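PDB 1E9R: conjugal transfer protein TRWB from Escherichia coli, which serves as a coupling protein of bacterial conjugation, and probably works as a hexameric, ring-shaped P-loop NTPase that helps move DNA. Local coordinates for residues 16-21 / 362-367; 84-89 / 242-247. All coordinates share one frame; numbering follows the deposited sequence.

Contact 1: 16-21 / 362-367; sequences RFLRGT and EHEVER
With CG anti to the backbone N (chi1 -166°) and the chain extended beyond it, E364 runs alongside R19, whose chain bends at chi2 and chi3 to follow it. R19 NH1 lies 2.9 Å from E364 OE1 in a salt bridge; the oxygen sits near the guanidinium plane, but the nitrogen approaches from above the carboxylate. Arginine suits this place because its other nitrogens reach a second subunit, NE to E396 and NH2 to the carbonyl of R390 there. R16, extended through chi2 and bent at chi3, lies beside E366 in a salt bridge whose hydrogen bond is weak, R16 NH1 lying 3.2 Å from E366 OE1. The L18 side chain crosses that of E366 at about a right angle, CD1 touching E366 CG at 3.7 Å. A water joins T21 O to ND1 of H363, whose NE2 is hydrogen-bonded to E389 of strand 384-390, and V365 CG2 packs over the imidazole centre. G20 has a positive phi (104°), and a CB there would collide with E362 O. E364 O receives both L18 N, at 2.9 Å, and R19 N, weakly at 3.4 Å. Two residues thus face one, a classic beta bulge, here where 16-21 meets 362-367 in a small antiparallel sheet, three-stranded within this chain.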
# COMPACT_ATOMS: atom_id res chain seq x y z
N ARG B 16 -33.02 28.26 12.16
CA ARG B 16 -33.70 27.01 11.83
C ARG B 16 -32.81 25.81 11.52
O ARG B 16 -31.85 25.91 10.78
CB ARG B 16 -34.62 27.23 10.64
CG ARG B 16 -35.19 25.98 10.02
CD ARG B 16 -36.10 26.36 8.86
NE ARG B 16 -37.18 27.20 9.39
CZ ARG B 16 -37.71 28.27 8.80
NH1 ARG B 16 -37.28 28.69 7.62
NH2 ARG B 16 -38.68 28.92 9.42
N PHE B 17 -33.18 24.67 12.10
CA PHE B 17 -32.45 23.43 11.88
C PHE B 17 -33.04 22.78 10.64
O PHE B 17 -34.26 22.63 10.55
CB PHE B 17 -32.60 22.50 13.09
CG PHE B 17 -32.12 21.10 12.84
CD1 PHE B 17 -32.94 20.17 12.21
CD2 PHE B 17 -30.83 20.72 13.21
CE1 PHE B 17 -32.48 18.87 11.94
CE2 PHE B 17 -30.37 19.43 12.94
CZ PHE B 17 -31.20 18.51 12.30
N LEU B 18 -32.20 22.38 9.70
CA LEU B 18 -32.67 21.76 8.47
C LEU B 18 -32.52 20.25 8.43
O LEU B 18 -33.50 19.53 8.32
CB LEU B 18 -31.95 22.37 7.26
CG LEU B 18 -32.33 23.81 6.93
CD1 LEU B 18 -31.43 24.38 5.84
CD2 LEU B 18 -33.79 23.81 6.49
N ARG B 19 -31.29 19.76 8.51
CA ARG B 19 -31.06 18.32 8.44
C ARG B 19 -29.76 17.91 9.13
O ARG B 19 -28.92 18.75 9.45
CB ARG B 19 -31.03 17.86 6.97
CG ARG B 19 -30.80 19.00 5.99
CD ARG B 19 -29.60 18.83 5.08
NE ARG B 19 -29.79 17.81 4.05
CZ ARG B 19 -29.28 17.87 2.82
NH1 ARG B 19 -28.55 18.91 2.42
NH2 ARG B 19 -29.49 16.87 1.98
N GLY B 20 -29.60 16.61 9.34
CA GLY B 20 -28.39 16.12 9.98
C GLY B 20 -28.53 15.72 11.44
O GLY B 20 -29.60 15.25 11.87
N THR B 21 -27.46 15.89 12.19
CA THR B 21 -27.43 15.54 13.60
C THR B 21 -28.02 16.62 14.50
O THR B 21 -27.66 17.79 14.40
CB THR B 21 -25.98 15.25 14.07
OG1 THR B 21 -25.51 14.05 13.45
CG2 THR B 21 -25.91 15.09 15.59
N GLU B 362 -22.53 16.16 11.03
CA GLU B 362 -22.80 17.58 10.75
C GLU B 362 -24.30 17.82 10.70
O GLU B 362 -25.11 16.89 10.67
CB GLU B 362 -22.26 18.01 9.38
CG GLU B 362 -20.84 17.66 9.05
CD GLU B 362 -20.38 18.38 7.79
OE1 GLU B 362 -21.12 18.37 6.77
OE2 GLU B 362 -19.27 18.96 7.82
N HIS B 363 -24.67 19.10 10.65
CA HIS B 363 -26.06 19.48 10.52
C HIS B 363 -26.11 20.63 9.52
O HIS B 363 -25.11 21.32 9.32
CB HIS B 363 -26.67 19.89 11.89
CG HIS B 363 -26.05 21.11 12.52
ND1 HIS B 363 -26.24 21.43 13.85
CD2 HIS B 363 -25.27 22.10 12.01
CE1 HIS B 363 -25.62 22.56 14.13
NE2 HIS B 363 -25.02 22.99 13.03
N GLU B 364 -27.23 20.80 8.83
CA GLU B 364 -27.36 21.92 7.92
C GLU B 364 -28.30 22.83 8.69
O GLU B 364 -29.31 22.38 9.24
CB GLU B 364 -27.93 21.49 6.58
CG GLU B 364 -27.74 22.56 5.53
CD GLU B 364 -27.84 22.03 4.14
OE1 GLU B 364 -28.87 21.41 3.83
OE2 GLU B 364 -26.89 22.23 3.36
N VAL B 365 -27.98 24.12 8.72
CA VAL B 365 -28.71 25.08 9.52
C VAL B 365 -28.84 26.46 8.85
O VAL B 365 -28.05 26.80 7.97
CB VAL B 365 -27.95 25.18 10.88
CG1 VAL B 365 -28.02 26.56 11.43
CG2 VAL B 365 -28.48 24.15 11.86
N GLU B 366 -29.85 27.24 9.24
CA GLU B 366 -30.04 28.60 8.70
C GLU B 366 -29.79 29.59 9.84
O GLU B 366 -30.33 29.42 10.94
CB GLU B 366 -31.45 28.81 8.16
CG GLU B 366 -31.81 27.88 7.02
CD GLU B 366 -33.14 28.21 6.38
OE1 GLU B 366 -34.11 28.49 7.12
OE2 GLU B 366 -33.23 28.18 5.14
N ARG B 367 -28.98 30.61 9.57
CA ARG B 367 -28.64 31.61 10.58
C ARG B 367 -28.83 33.06 10.13
O ARG B 367 -28.71 33.38 8.95
CB ARG B 367 -27.20 31.43 11.02
CG ARG B 367 -27.04 30.97 12.44
CD ARG B 367 -25.62 31.20 12.89
NE ARG B 367 -24.68 30.36 12.16
CZ ARG B 367 -24.42 29.09 12.45
NH1 ARG B 367 -25.01 28.49 13.47
NH2 ARG B 367 -23.54 28.42 11.72
O HOH W 1 -27.67 20.18 15.41

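Contact 2: 84-89 / 242-247; sequences MVIVDP and NLFITW
Strands 83-89 and 243-247 are parallel neighbours in the mixed sheet of a P-loop NTPase fold, and a backbone ladder joins them. I86 sits at its middle: its N donates to L243 O at 2.8 Å, and its O accepts I245 N at 2.8 Å, both bonds running nearly along the C=O axis. Beta-branched and other bulky apolar residues suit a buried sheet with helices on both faces. On one face I86 CD1 meets the F244 ring at CE2, 3.9 Å away; on the other, V85 lies alongside L243. At the C-terminal end W247 takes the crowded first torsion (chi1 71°), which brings its indole back across the neighbouring strand. P89 CA stands over the six-membered ring, 3.9 Å from its centroid, in a CH-pi contact, while V87 CG1 abuts the ring edge, 3.5 Å from CH2. An alanine in place of W247 would lose the ring under P89 and beside V87, and would probably loosen the packing of this end of the sheet on helix 252-269, where L255 and I259 also touch the indole. Farther out, M93 packs on both I86 and F244, and helix 92-97 is tied to the sheet by D88. That carboxylate, its CG anti to the backbone N, accepts M93 N at OD1 and L94 N at OD2, while OD2 also rests 3.6 Å from T246 CG2.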
# COMPACT_ATOMS: atom_id res chain seq x y z
N MET B 84 -25.77 -11.35 33.03
CA MET B 84 -24.67 -10.80 32.26
C MET B 84 -23.31 -11.47 32.47
O MET B 84 -23.06 -12.09 33.51
CB MET B 84 -24.55 -9.30 32.53
CG MET B 84 -24.52 -8.95 34.00
SD MET B 84 -25.06 -7.25 34.30
CE MET B 84 -23.66 -6.63 35.02
N VAL B 85 -22.46 -11.36 31.46
CA VAL B 85 -21.10 -11.89 31.50
C VAL B 85 -20.24 -10.64 31.46
O VAL B 85 -20.46 -9.77 30.62
CB VAL B 85 -20.78 -12.76 30.28
CG1 VAL B 85 -19.33 -13.18 30.33
CG2 VAL B 85 -21.67 -13.98 30.26
N ILE B 86 -19.28 -10.53 32.36
CA ILE B 86 -18.44 -9.35 32.42
C ILE B 86 -16.95 -9.66 32.33
O ILE B 86 -16.42 -10.46 33.11
CB ILE B 86 -18.68 -8.57 33.73
CG1 ILE B 86 -20.16 -8.21 33.86
CG2 ILE B 86 -17.83 -7.32 33.78
CD1 ILE B 86 -20.54 -7.60 35.20
N VAL B 87 -16.28 -9.03 31.36
CA VAL B 87 -14.84 -9.18 31.20
C VAL B 87 -14.39 -8.15 32.23
O VAL B 87 -14.39 -6.94 31.98
CB VAL B 87 -14.40 -8.81 29.76
CG1 VAL B 87 -12.90 -8.87 29.64
CG2 VAL B 87 -15.04 -9.79 28.78
N ASP B 88 -14.03 -8.67 33.39
CA ASP B 88 -13.70 -7.85 34.54
C ASP B 88 -12.24 -7.80 34.99
O ASP B 88 -11.78 -8.64 35.76
CB ASP B 88 -14.62 -8.30 35.68
CG ASP B 88 -14.52 -7.43 36.90
OD1 ASP B 88 -14.30 -6.20 36.78
OD2 ASP B 88 -14.70 -7.99 37.99
N PRO B 89 -11.50 -6.80 34.52
CA PRO B 89 -10.09 -6.62 34.88
C PRO B 89 -9.93 -6.37 36.37
O PRO B 89 -10.59 -5.50 36.93
CB PRO B 89 -9.69 -5.40 34.07
CG PRO B 89 -10.63 -5.44 32.90
CD PRO B 89 -11.92 -5.80 33.53
N ASN B 242 -24.44 -14.57 37.27
CA ASN B 242 -23.68 -13.76 36.34
C ASN B 242 -22.27 -14.35 36.30
O ASN B 242 -21.85 -15.01 37.24
CB ASN B 242 -23.64 -12.31 36.81
CG ASN B 242 -25.01 -11.69 36.91
OD1 ASN B 242 -25.87 -11.92 36.05
ND2 ASN B 242 -25.23 -10.89 37.95
N LEU B 243 -21.56 -14.11 35.21
CA LEU B 243 -20.21 -14.63 35.06
C LEU B 243 -19.18 -13.50 35.04
O LEU B 243 -19.28 -12.57 34.25
CB LEU B 243 -20.11 -15.43 33.76
CG LEU B 243 -19.06 -16.54 33.67
CD1 LEU B 243 -19.03 -17.05 32.24
CD2 LEU B 243 -17.70 -16.03 34.07
N PHE B 244 -18.19 -13.58 35.92
CA PHE B 244 -17.14 -12.57 35.95
C PHE B 244 -15.83 -13.19 35.51
O PHE B 244 -15.32 -14.09 36.18
CB PHE B 244 -16.92 -12.02 37.36
CG PHE B 244 -18.10 -11.30 37.90
CD1 PHE B 244 -19.19 -12.00 38.40
CD2 PHE B 244 -18.11 -9.91 37.93
CE1 PHE B 244 -20.29 -11.32 38.94
CE2 PHE B 244 -19.20 -9.22 38.46
CZ PHE B 244 -20.29 -9.93 38.97
N ILE B 245 -15.31 -12.71 34.39
CA ILE B 245 -14.03 -13.18 33.86
C ILE B 245 -13.00 -12.17 34.34
O ILE B 245 -12.88 -11.08 33.79
CB ILE B 245 -14.03 -13.24 32.32
CG1 ILE B 245 -15.04 -14.30 31.86
CG2 ILE B 245 -12.63 -13.56 31.80
CD1 ILE B 245 -15.22 -14.37 30.37
N THR B 246 -12.28 -12.54 35.39
CA THR B 246 -11.31 -11.65 35.99
C THR B 246 -9.88 -12.11 35.77
O THR B 246 -9.64 -13.22 35.29
CB THR B 246 -11.53 -11.56 37.51
OG1 THR B 246 -11.27 -12.85 38.09
CG2 THR B 246 -12.97 -11.16 37.83
N TRP B 247 -8.93 -11.24 36.12
CA TRP B 247 -7.51 -11.53 36.01
C TRP B 247 -6.75 -10.34 36.58
O TRP B 247 -7.22 -9.21 36.50
CB TRP B 247 -7.12 -11.78 34.55
CG TRP B 247 -7.13 -10.55 33.68
CD1 TRP B 247 -6.08 -9.70 33.45
CD2 TRP B 247 -8.25 -10.01 32.96
NE1 TRP B 247 -6.48 -8.67 32.64
CE2 TRP B 247 -7.80 -8.84 32.32
CE3 TRP B 247 -9.58 -10.41 32.80
CZ2 TRP B 247 -8.65 -8.05 31.54
CZ3 TRP B 247 -10.41 -9.63 32.02
CH2 TRP B 247 -9.94 -8.46 31.39

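Overall arrangement
The two contacts belong to different sheets, their centres 43 Å apart and their nearest atoms about 29 Å apart. Contact 2 is nested along the chain inside the long loop that contact 1 closes, since 84-89 and 242-247 both fall between 16-21 and 362-367. It is buried in the large mixed sheet, toward the end where 103-105 is outermost within this chain, with no other subunit touching it; the P89 side chain lies near, without touching, the probable Walker A loop. Contact 1 lies in a small antiparallel sheet where a second subunit packs against it and a third reaches R367. One therefore builds the core of the NTPase domain, while the other takes part in joining subunits of the six-chain assembly.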